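Local coordinates for amidohydrolase 3 domain-containing protein (Pyrococcus horikoshii, PDB 3IGH) that probably acts as a metal-dependent hydrolase of carbon-nitrogen bonds other than peptide bonds, although its substrate is unknown, at residues A[380-390]-A[425-434]. Numbering follows the deposited sequence. Where two conformers were deposited one is given.
Sequences VKWVYRFKDLM and LYELTKDQAL. With SO4 (sulfate ion), chain G.
Q432 sets its side-chain amide against the first turn of helix 386-392, where R385 holds the N-cap position, a worked example of a peripheral connection in an amidohydrolase, a TIM-barrel family, in which a buried glutamine amide forms the polar centre of the contact. Its OE1 takes the backbone N-H of D388 at 3.1 Å, nearly straight (170°) and in the plane of the amide carbonyl, on a lone pair. The chain turns back at chi2, bringing the amide against the first turn, where OE1 also packs on CB of R385 and CB of K387. At the other end of the amide, NE2 gives a weak bond of 3.3 Å to OD1 of D388, the carboxylate and amide planes being 53° apart. The carboxylate is itself steadied by R385, whose NE and NH2 both point at OD2, side-on and in the guanidinium plane; D345 and V343 hold NH1 of the same arginine. Replacing D388 by an alanine would probably leave NE2 of Q432 without this weak acceptor and R385 without its salt-bridge partner within the turn.

Tight apolar packing flanks this polar centre. V380 sets CG1 against both CB of L428 and CG2 of T429, 3.8 Å from each, while CG1 of V383 meets the CD2 methyl of L425 near helices 364-367 and 371-375. Beyond the amide, L434 sends CD2 to 3.7 Å from CA of K387, and its methyls reach M390 tip to tip.

The solvent side is looser. There K387, its CG trans to the backbone N (chi1 -169°) and the chain extended beyond, runs past D431, and a water accepts from its NZ while donating to the carbonyl O of D431 and, at 2.7 Å, to O of A433.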
# COMPACT_ATOMS: atom_id res chain seq x y z
N VAL A 380 21.66 4.95 38.84
CA VAL A 380 22.30 5.80 37.83
C VAL A 380 22.96 5.03 36.66
O VAL A 380 22.84 5.44 35.51
CB VAL A 380 23.29 6.78 38.51
CG1 VAL A 380 24.51 7.09 37.65
CG2 VAL A 380 22.56 8.03 38.88
N LYS A 381 23.59 3.90 36.96
CA LYS A 381 24.26 3.08 35.93
C LYS A 381 23.29 2.46 34.91
O LYS A 381 23.70 2.05 33.83
CB LYS A 381 25.12 1.99 36.57
CG LYS A 381 24.36 1.00 37.45
CD LYS A 381 25.28 -0.11 37.95
CE LYS A 381 24.79 -0.71 39.27
NZ LYS A 381 23.70 -1.72 39.09
N TRP A 382 22.00 2.43 35.27
CA TRP A 382 20.96 1.89 34.39
C TRP A 382 20.44 2.92 33.40
O TRP A 382 19.72 2.56 32.46
CB TRP A 382 19.76 1.41 35.20
CG TRP A 382 20.00 0.36 36.25
CD1 TRP A 382 21.14 -0.36 36.48
CD2 TRP A 382 19.04 -0.09 37.21
NE1 TRP A 382 20.95 -1.22 37.54
CE2 TRP A 382 19.67 -1.08 38.00
CE3 TRP A 382 17.71 0.25 37.48
CZ2 TRP A 382 19.01 -1.73 39.05
CZ3 TRP A 382 17.05 -0.41 38.51
CH2 TRP A 382 17.71 -1.38 39.28
N VAL A 383 20.80 4.19 33.60
CA VAL A 383 20.18 5.31 32.90
C VAL A 383 20.79 5.56 31.52
O VAL A 383 22.00 5.80 31.41
CB VAL A 383 20.25 6.62 33.75
CG1 VAL A 383 19.71 7.81 32.97
CG2 VAL A 383 19.46 6.46 35.04
N TYR A 384 19.96 5.51 30.47
CA TYR A 384 20.35 5.83 29.09
C TYR A 384 21.72 5.26 28.72
O TYR A 384 22.62 5.98 28.27
CB TYR A 384 20.31 7.35 28.85
CG TYR A 384 18.94 7.97 29.04
CD1 TYR A 384 17.81 7.44 28.39
CD2 TYR A 384 18.77 9.09 29.83
CE1 TYR A 384 16.55 8.03 28.57
CE2 TYR A 384 17.54 9.67 30.02
CZ TYR A 384 16.43 9.14 29.39
OH TYR A 384 15.21 9.73 29.59
N ARG A 385 21.87 3.96 28.95
CA ARG A 385 23.18 3.32 28.87
C ARG A 385 23.51 2.87 27.44
O ARG A 385 23.66 1.68 27.16
CB ARG A 385 23.33 2.19 29.91
CG ARG A 385 22.28 1.08 29.86
CD ARG A 385 22.29 0.21 31.12
NE ARG A 385 23.60 -0.37 31.43
CZ ARG A 385 23.82 -1.25 32.42
NH1 ARG A 385 22.83 -1.67 33.19
NH2 ARG A 385 25.05 -1.70 32.63
N PHE A 386 23.66 3.86 26.56
CA PHE A 386 23.68 3.62 25.12
C PHE A 386 24.85 2.77 24.62
O PHE A 386 24.68 1.97 23.71
CB PHE A 386 23.63 4.94 24.33
CG PHE A 386 22.47 5.82 24.68
CD1 PHE A 386 22.63 7.20 24.72
CD2 PHE A 386 21.21 5.28 24.95
CE1 PHE A 386 21.56 8.03 25.03
CE2 PHE A 386 20.14 6.12 25.28
CZ PHE A 386 20.31 7.49 25.30
N LYS A 387 26.02 2.97 25.23
CA LYS A 387 27.19 2.17 24.88
C LYS A 387 26.97 0.70 25.23
O LYS A 387 27.23 -0.17 24.39
CB LYS A 387 28.47 2.73 25.54
CG LYS A 387 29.75 2.08 24.98
CD LYS A 387 31.01 2.71 25.55
CE LYS A 387 32.24 2.30 24.73
NZ LYS A 387 33.50 2.91 25.25
N ASP A 388 26.47 0.42 26.43
CA ASP A 388 26.09 -0.94 26.83
C ASP A 388 25.02 -1.57 25.92
O ASP A 388 25.12 -2.73 25.56
CB ASP A 388 25.59 -0.98 28.28
CG ASP A 388 26.66 -0.57 29.28
OD1 ASP A 388 27.85 -0.70 28.95
OD2 ASP A 388 26.30 -0.11 30.39
N LEU A 389 24.00 -0.79 25.57
CA LEU A 389 22.89 -1.30 24.75
C LEU A 389 23.30 -1.61 23.30
O LEU A 389 22.83 -2.60 22.72
CB LEU A 389 21.71 -0.31 24.77
CG LEU A 389 21.04 -0.10 26.13
CD1 LEU A 389 20.07 1.08 26.12
CD2 LEU A 389 20.34 -1.38 26.61
N MET A 390 24.20 -0.79 22.75
CA MET A 390 24.70 -0.95 21.38
C MET A 390 25.43 -2.29 21.23
O MET A 390 25.48 -2.87 20.14
CB MET A 390 25.64 0.21 21.05
CG MET A 390 25.57 0.74 19.61
SD MET A 390 26.44 2.32 19.42
CE MET A 390 28.05 1.90 20.11
N LEU A 425 24.09 14.28 35.02
CA LEU A 425 24.23 12.93 34.47
C LEU A 425 25.58 12.66 33.79
O LEU A 425 26.09 11.54 33.87
CB LEU A 425 23.09 12.64 33.48
CG LEU A 425 22.84 11.16 33.17
CD1 LEU A 425 22.43 10.42 34.44
CD2 LEU A 425 21.81 10.98 32.06
N TYR A 426 26.16 13.68 33.15
CA TYR A 426 27.45 13.50 32.48
C TYR A 426 28.52 12.92 33.40
O TYR A 426 29.09 11.87 33.10
CB TYR A 426 27.98 14.79 31.84
CG TYR A 426 29.39 14.58 31.31
CD1 TYR A 426 30.50 15.12 31.98
CD2 TYR A 426 29.62 13.76 30.20
CE1 TYR A 426 31.79 14.89 31.52
CE2 TYR A 426 30.91 13.52 29.74
CZ TYR A 426 31.99 14.09 30.41
OH TYR A 426 33.27 13.86 29.96
N GLU A 427 28.80 13.61 34.51
CA GLU A 427 29.86 13.21 35.43
C GLU A 427 29.63 11.81 35.99
O GLU A 427 30.58 11.09 36.29
CB GLU A 427 30.05 14.24 36.57
CG GLU A 427 28.99 14.22 37.68
CD GLU A 427 29.43 13.48 38.95
OE1 GLU A 427 28.79 13.68 40.00
OE2 GLU A 427 30.41 12.70 38.90
N LEU A 428 28.36 11.43 36.12
CA LEU A 428 28.01 10.14 36.70
C LEU A 428 28.05 8.99 35.71
O LEU A 428 28.18 7.84 36.11
CB LEU A 428 26.63 10.23 37.35
CG LEU A 428 26.50 11.16 38.56
CD1 LEU A 428 25.05 11.38 38.93
CD2 LEU A 428 27.28 10.58 39.74
N THR A 429 27.90 9.30 34.41
CA THR A 429 27.75 8.26 33.38
C THR A 429 28.66 8.47 32.17
O THR A 429 28.34 8.01 31.06
CB THR A 429 26.27 8.12 32.89
OG1 THR A 429 25.88 9.29 32.16
CG2 THR A 429 25.32 7.91 34.05
N LYS A 430 29.79 9.16 32.39
CA LYS A 430 30.83 9.47 31.39
C LYS A 430 31.12 8.33 30.41
O LYS A 430 31.21 8.55 29.20
CB LYS A 430 32.15 9.83 32.08
CG LYS A 430 32.27 11.23 32.61
CD LYS A 430 33.73 11.69 32.64
CE LYS A 430 34.47 11.22 33.88
NZ LYS A 430 34.30 12.19 35.00
N ASP A 431 31.26 7.12 30.95
CA ASP A 431 31.71 5.96 30.19
C ASP A 431 30.71 5.46 29.13
O ASP A 431 31.03 4.59 28.33
CB ASP A 431 32.10 4.82 31.15
CG ASP A 431 30.88 4.12 31.75
OD1 ASP A 431 30.89 2.87 31.80
OD2 ASP A 431 29.92 4.79 32.19
N GLN A 432 29.50 6.03 29.14
CA GLN A 432 28.47 5.64 28.18
C GLN A 432 28.46 6.50 26.92
O GLN A 432 27.66 6.27 26.01
CB GLN A 432 27.09 5.66 28.85
CG GLN A 432 26.90 4.56 29.89
CD GLN A 432 27.13 3.18 29.32
OE1 GLN A 432 26.44 2.77 28.38
NE2 GLN A 432 28.10 2.46 29.86
N ALA A 433 29.36 7.49 26.87
CA ALA A 433 29.51 8.37 25.71
C ALA A 433 29.89 7.57 24.47
O ALA A 433 30.67 6.62 24.55
CB ALA A 433 30.57 9.43 25.99
N LEU A 434 29.30 7.93 23.33
CA LEU A 434 29.62 7.27 22.07
C LEU A 434 30.56 8.16 21.27
O LEU A 434 30.59 9.37 21.49
CB LEU A 434 28.35 7.01 21.24
CG LEU A 434 27.22 6.17 21.83
CD1 LEU A 434 26.20 5.85 20.75
CD2 LEU A 434 27.75 4.89 22.43
S SO4 G . 21.99 -4.82 38.42
O1 SO4 G . 22.17 -3.68 37.54
O2 SO4 G . 20.92 -4.54 39.38
O3 SO4 G . 21.60 -6.01 37.65
O4 SO4 G . 23.24 -5.07 39.13
O HOH W 1 32.74 5.85 26.12